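Local coordinates for protein response regulator receiver (PDB 4G97) that is a two-component response regulator that, as in other PhyR proteins, probably switches on the general stress response by binding the anti-sigma factor NepR once phosphorylated, at residues 48-51 and 52-56; 244-247 and 248-252. All blocks are in the same frame, centred on the assembly; numbering follows the deposited sequence.

Contact 1: residues 48-51 and 52-56; sequences EASS and DRIGL
The peptide unit joining I54 to G55 is the flat group on which A49 rests: the A49 methyl sits over one face, its CB 3.6 Å from G55 N, while S51 O lies close to the peptide plane at the N-H edge. Alanine suits this spot, since one carbon packs against the bare backbone of a residue without a side chain. The edge is used by the first full-turn bond of the helix, from G55 N to S51 O at 3.0 Å. S51 is the N-cap. Its hydroxyl, set between the backbone N and the carbonyl carbon (chi1 79°), turns back under the first turn, where OG accepts from I54 N at 3.3 Å in an almost straight bond (174°). A short serine thus grips two successive N-H groups, one with its side chain and the next with its carbonyl, and satisfies amides that have no preceding turn to bond to.

I54 closes over the cap: CG1 comes within 3.3 Å of S51 OG, CD1 reaches S50 CB at 4.1 Å, and the CG2 branch meets A49 CB at the same distance. Its branched, apolar side chain then packs on E111, E114 and I115 of helix 109-116, which also receives a hydrogen bond from S50 OG through E114. R53 leads off toward helix 11-22, touching Y13 and R16, and its guanidinium bonds E105 O and makes a cation-pi contact with F107. The end of the loop from helix 25-41 therefore lies against helix 109-116, while the first turn of helix 52-64 sits between helices 109-116 and 11-22.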
ATOM      1  N   GLU A  48      14.320   8.304  20.556  1.00 47.00           N
ATOM      2  CA  GLU A  48      13.691   9.397  21.285  1.00 47.14           C
ATOM      3  C   GLU A  48      13.109  10.298  20.189  1.00 50.20           C
ATOM      4  O   GLU A  48      13.855  10.903  19.423  1.00 52.67           O
ATOM      5  CB  GLU A  48      14.737  10.124  22.160  1.00 48.96           C
ATOM      6  CG  GLU A  48      14.152  10.975  23.277  1.00 67.30           C
ATOM      7  CD  GLU A  48      14.201  10.398  24.683  1.00102.83           C
ATOM      8  OE1 GLU A  48      13.928   9.185  24.846  1.00102.39           O
ATOM      9  OE2 GLU A  48      14.450  11.180  25.631  1.00 98.95           O
ATOM     10  N   ALA A  49      11.788  10.304  20.047  1.00 44.38           N
ATOM     11  CA  ALA A  49      11.116  11.064  18.988  1.00 43.78           C
ATOM     12  C   ALA A  49       9.995  11.939  19.546  1.00 45.47           C
ATOM     13  O   ALA A  49       9.737  11.882  20.745  1.00 47.50           O
ATOM     14  CB  ALA A  49      10.563  10.094  17.948  1.00 44.66           C
ATOM     15  N   SER A  50       9.315  12.718  18.684  1.00 39.28           N
ATOM     16  CA  SER A  50       8.185  13.602  19.042  1.00 38.98           C
ATOM     17  C   SER A  50       6.933  12.848  19.491  1.00 41.84           C
ATOM     18  O   SER A  50       6.103  13.410  20.219  1.00 41.85           O
ATOM     19  CB  SER A  50       7.816  14.505  17.869  1.00 42.47           C
ATOM     20  OG  SER A  50       8.955  14.752  17.064  1.00 53.81           O
ATOM     21  N   SER A  51       6.742  11.621  18.978  1.00 37.31           N
ATOM     22  CA  SER A  51       5.608  10.767  19.344  1.00 36.47           C
ATOM     23  C   SER A  51       6.016   9.303  19.264  1.00 39.43           C
ATOM     24  O   SER A  51       7.018   8.958  18.619  1.00 38.37           O
ATOM     25  CB  SER A  51       4.386  11.049  18.466  1.00 38.72           C
ATOM     26  OG  SER A  51       4.522  10.409  17.208  1.00 45.28           O
ATOM     27  N   ASP A  52       5.224   8.440  19.915  1.00 35.13           N
ATOM     28  CA  ASP A  52       5.465   7.011  19.918  1.00 34.38           C
ATOM     29  C   ASP A  52       5.389   6.444  18.480  1.00 36.01           C
ATOM     30  O   ASP A  52       6.227   5.618  18.125  1.00 34.86           O
ATOM     31  CB  ASP A  52       4.471   6.329  20.868  1.00 35.85           C
ATOM     32  CG  ASP A  52       4.653   6.709  22.337  1.00 44.30           C
ATOM     33  OD1 ASP A  52       5.818   6.911  22.765  1.00 44.47           O
ATOM     34  OD2 ASP A  52       3.647   6.739  23.066  1.00 48.64           O
ATOM     35  N   ARG A  53       4.451   6.954  17.648  1.00 33.39           N
ATOM     36  CA  ARG A  53       4.260   6.519  16.248  1.00 33.64           C
ATOM     37  C   ARG A  53       5.495   6.809  15.416  1.00 37.33           C
ATOM     38  O   ARG A  53       6.008   5.906  14.757  1.00 36.05           O
ATOM     39  CB  ARG A  53       3.017   7.162  15.603  1.00 33.29           C
ATOM     40  CG  ARG A  53       2.513   6.378  14.371  1.00 33.22           C
ATOM     41  CD  ARG A  53       1.392   7.054  13.583  1.00 33.30           C
ATOM     42  NE  ARG A  53       1.145   6.336  12.321  1.00 41.45           N
ATOM     43  CZ  ARG A  53       0.782   6.899  11.174  1.00 53.72           C
ATOM     44  NH1 ARG A  53       0.586   8.215  11.102  1.00 38.82           N
ATOM     45  NH2 ARG A  53       0.614   6.151  10.082  1.00 29.83           N
ATOM     46  N   ILE A  54       5.998   8.070  15.485  1.00 35.31           N
ATOM     47  CA  ILE A  54       7.220   8.530  14.811  1.00 34.99           C
ATOM     48  C   ILE A  54       8.413   7.667  15.241  1.00 38.46           C
ATOM     49  O   ILE A  54       9.136   7.179  14.377  1.00 38.24           O
ATOM     50  CB  ILE A  54       7.445  10.072  14.968  1.00 37.71           C
ATOM     51  CG1 ILE A  54       6.252  10.857  14.386  1.00 38.46           C
ATOM     52  CG2 ILE A  54       8.778  10.534  14.321  1.00 37.78           C
ATOM     53  CD1 ILE A  54       6.174  12.360  14.775  1.00 42.63           C
ATOM     54  N   GLY A  55       8.567   7.445  16.556  1.00 35.70           N
ATOM     55  CA  GLY A  55       9.621   6.595  17.117  1.00 34.63           C
ATOM     56  C   GLY A  55       9.561   5.151  16.627  1.00 36.06           C
ATOM     57  O   GLY A  55      10.603   4.520  16.399  1.00 33.94           O
ATOM     58  N   LEU A  56       8.332   4.614  16.457  1.00 31.36           N
ATOM     59  CA  LEU A  56       8.164   3.254  15.957  1.00 30.47           C
ATOM     60  C   LEU A  56       8.605   3.168  14.488  1.00 33.03           C
ATOM     61  O   LEU A  56       9.345   2.255  14.142  1.00 31.03           O
ATOM     62  CB  LEU A  56       6.712   2.764  16.133  1.00 30.37           C
ATOM     63  CG  LEU A  56       6.368   1.335  15.666  1.00 34.34           C
ATOM     64  CD1 LEU A  56       7.170   0.274  16.426  1.00 33.86           C
ATOM     65  CD2 LEU A  56       4.891   1.042  15.823  1.00 33.45           C
TER

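Contact 2: residues 244-247 and 248-252; sequences DMVK and ALISQ
V246 and I250 run alongside each other, one turn apart on helix 243-265, the last helix of a CheY-like receiver domain with its parallel sheet in the order 2-1-3-4-5. The side chain of I250 climbs back along the previous turn. Its CB is 3.6 Å from V246 O; CG1, directed away from its own carbonyl carbon and beside its own N (chi1 -67°), comes nearer to that oxygen, at 3.4 Å; and CD1 ends against V246 CG1 at 3.7 Å. The same oxygen takes the hydrogen bond of I250 N at 2.9 Å, so polar and apolar contacts share one turn. Two branched aliphatic residues suit this buried side, where V246 packs on M158 and I250 on V159 of helix 149-161.

M245 and L249 repeat the pairing on another side of the helix, more loosely, with CG of M245 4.1 Å from CD1 of L249. A248 needs only a methyl where the helix meets F99 and V104 of helix 94-104, and its N makes the ordinary i to i+4 bond to D244 O.

K247 has a long aliphatic stem that can lie on M158 and F99 before its charged end is reached. A bend at chi3 (95°) turns the end toward the preceding turn, where NZ forms a salt bridge with D244 OD1 at 3.5 Å, its hydrogen bond weak.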
ATOM      1  N   ASP A 244      -3.931  11.046  -3.409  1.00 29.42           N
ATOM      2  CA  ASP A 244      -2.485  10.798  -3.377  1.00 29.26           C
ATOM      3  C   ASP A 244      -2.132   9.417  -2.787  1.00 32.88           C
ATOM      4  O   ASP A 244      -1.097   8.849  -3.157  1.00 33.67           O
ATOM      5  CB  ASP A 244      -1.746  11.901  -2.596  1.00 31.22           C
ATOM      6  CG  ASP A 244      -1.490  13.160  -3.404  1.00 45.79           C
ATOM      7  OD1 ASP A 244      -2.022  13.263  -4.535  1.00 44.64           O
ATOM      8  OD2 ASP A 244      -0.733  14.027  -2.923  1.00 57.74           O
ATOM      9  N   MET A 245      -2.981   8.886  -1.879  1.00 28.79           N
ATOM     10  CA  MET A 245      -2.802   7.555  -1.293  1.00 28.36           C
ATOM     11  C   MET A 245      -2.965   6.506  -2.407  1.00 30.57           C
ATOM     12  O   MET A 245      -2.152   5.594  -2.510  1.00 28.17           O
ATOM     13  CB  MET A 245      -3.784   7.309  -0.127  1.00 30.24           C
ATOM     14  CG  MET A 245      -3.676   5.909   0.452  1.00 33.63           C
ATOM     15  SD  MET A 245      -4.950   5.531   1.673  1.00 37.65           S
ATOM     16  CE  MET A 245      -4.309   6.413   3.072  1.00 35.75           C
ATOM     17  N   VAL A 246      -3.991   6.680  -3.251  1.00 28.33           N
ATOM     18  CA  VAL A 246      -4.310   5.827  -4.411  1.00 28.84           C
ATOM     19  C   VAL A 246      -3.169   5.895  -5.436  1.00 31.92           C
ATOM     20  O   VAL A 246      -2.649   4.861  -5.858  1.00 31.50           O
ATOM     21  CB  VAL A 246      -5.672   6.222  -5.032  1.00 33.23           C
ATOM     22  CG1 VAL A 246      -5.906   5.491  -6.349  1.00 33.39           C
ATOM     23  CG2 VAL A 246      -6.813   5.939  -4.055  1.00 33.06           C
ATOM     24  N   LYS A 247      -2.769   7.108  -5.797  1.00 27.97           N
ATOM     25  CA  LYS A 247      -1.669   7.378  -6.719  1.00 28.52           C
ATOM     26  C   LYS A 247      -0.385   6.634  -6.278  1.00 32.52           C
ATOM     27  O   LYS A 247       0.251   5.950  -7.094  1.00 31.39           O
ATOM     28  CB  LYS A 247      -1.445   8.895  -6.761  1.00 30.60           C
ATOM     29  CG  LYS A 247      -0.255   9.353  -7.588  1.00 41.97           C
ATOM     30  CD  LYS A 247      -0.299  10.855  -7.839  1.00 48.57           C
ATOM     31  CE  LYS A 247       0.495  11.668  -6.848  1.00 54.59           C
ATOM     32  NZ  LYS A 247       0.327  13.130  -7.079  1.00 63.29           N
ATOM     33  N   ALA A 248      -0.032   6.763  -4.980  1.00 27.49           N
ATOM     34  CA  ALA A 248       1.150   6.151  -4.384  1.00 26.40           C
ATOM     35  C   ALA A 248       1.100   4.651  -4.429  1.00 30.14           C
ATOM     36  O   ALA A 248       2.107   4.033  -4.753  1.00 31.13           O
ATOM     37  CB  ALA A 248       1.312   6.611  -2.942  1.00 26.38           C
ATOM     38  N   LEU A 249      -0.046   4.058  -4.072  1.00 26.36           N
ATOM     39  CA  LEU A 249      -0.165   2.611  -4.046  1.00 25.95           C
ATOM     40  C   LEU A 249      -0.208   1.984  -5.435  1.00 29.91           C
ATOM     41  O   LEU A 249       0.369   0.923  -5.616  1.00 28.32           O
ATOM     42  CB  LEU A 249      -1.279   2.135  -3.136  1.00 25.36           C
ATOM     43  CG  LEU A 249      -1.046   2.455  -1.647  1.00 28.45           C
ATOM     44  CD1 LEU A 249      -2.310   2.239  -0.858  1.00 26.94           C
ATOM     45  CD2 LEU A 249       0.122   1.644  -1.072  1.00 27.99           C
ATOM     46  N   ILE A 250      -0.807   2.678  -6.429  1.00 26.12           N
ATOM     47  CA  ILE A 250      -0.770   2.202  -7.816  1.00 26.26           C
ATOM     48  C   ILE A 250       0.679   2.215  -8.299  1.00 30.92           C
ATOM     49  O   ILE A 250       1.133   1.231  -8.887  1.00 32.28           O
ATOM     50  CB  ILE A 250      -1.711   2.975  -8.784  1.00 29.09           C
ATOM     51  CG1 ILE A 250      -3.170   2.715  -8.411  1.00 28.68           C
ATOM     52  CG2 ILE A 250      -1.451   2.532 -10.252  1.00 31.05           C
ATOM     53  CD1 ILE A 250      -4.145   3.673  -9.077  1.00 32.98           C
ATOM     54  N   SER A 251       1.404   3.311  -8.019  1.00 25.87           N
ATOM     55  CA  SER A 251       2.808   3.461  -8.379  1.00 25.78           C
ATOM     56  C   SER A 251       3.652   2.305  -7.806  1.00 31.41           C
ATOM     57  O   SER A 251       4.432   1.700  -8.545  1.00 31.98           O
ATOM     58  CB  SER A 251       3.348   4.800  -7.891  1.00 28.42           C
ATOM     59  OG  SER A 251       4.727   4.901  -8.205  1.00 39.79           O
ATOM     60  N   GLN A 252       3.511   2.006  -6.498  1.00 27.19           N
ATOM     61  CA  GLN A 252       4.240   0.890  -5.884  1.00 26.39           C
ATOM     62  C   GLN A 252       3.888  -0.433  -6.543  1.00 29.21           C
ATOM     63  O   GLN A 252       4.783  -1.220  -6.840  1.00 28.82           O
ATOM     64  CB  GLN A 252       3.957   0.791  -4.378  1.00 27.65           C
ATOM     65  CG  GLN A 252       4.563   1.904  -3.554  1.00 34.64           C
ATOM     66  CD  GLN A 252       6.057   1.970  -3.649  1.00 40.14           C
ATOM     67  OE1 GLN A 252       6.587   2.857  -4.281  1.00 35.25           O
ATOM     68  NE2 GLN A 252       6.769   1.069  -2.992  1.00 28.07           N
TER

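Contact 2 belongs to the interior, its centre about 7 Å from that of the chain, whereas contact 1 lies about 22 Å out and is only partly buried. Their centres are about 25 Å apart and they do not touch, yet both lean on helix 11-22: R53 and L56 pack on it from 52-56, and Q252 bonds its A20 O from 248-252. At 48-51 and 52-56 a serine side chain must supply an acceptor where a helix starts; within 244-252 the backbone pairs with itself, and side chains mostly pack, with one salt bridge along the helix and the polar ends of S251 and Q252 reaching R96. Contact 1 begins a helix in the sigma-like part; contact 2 lies in the receiver helix that packs on helices 94-104 and 120-135.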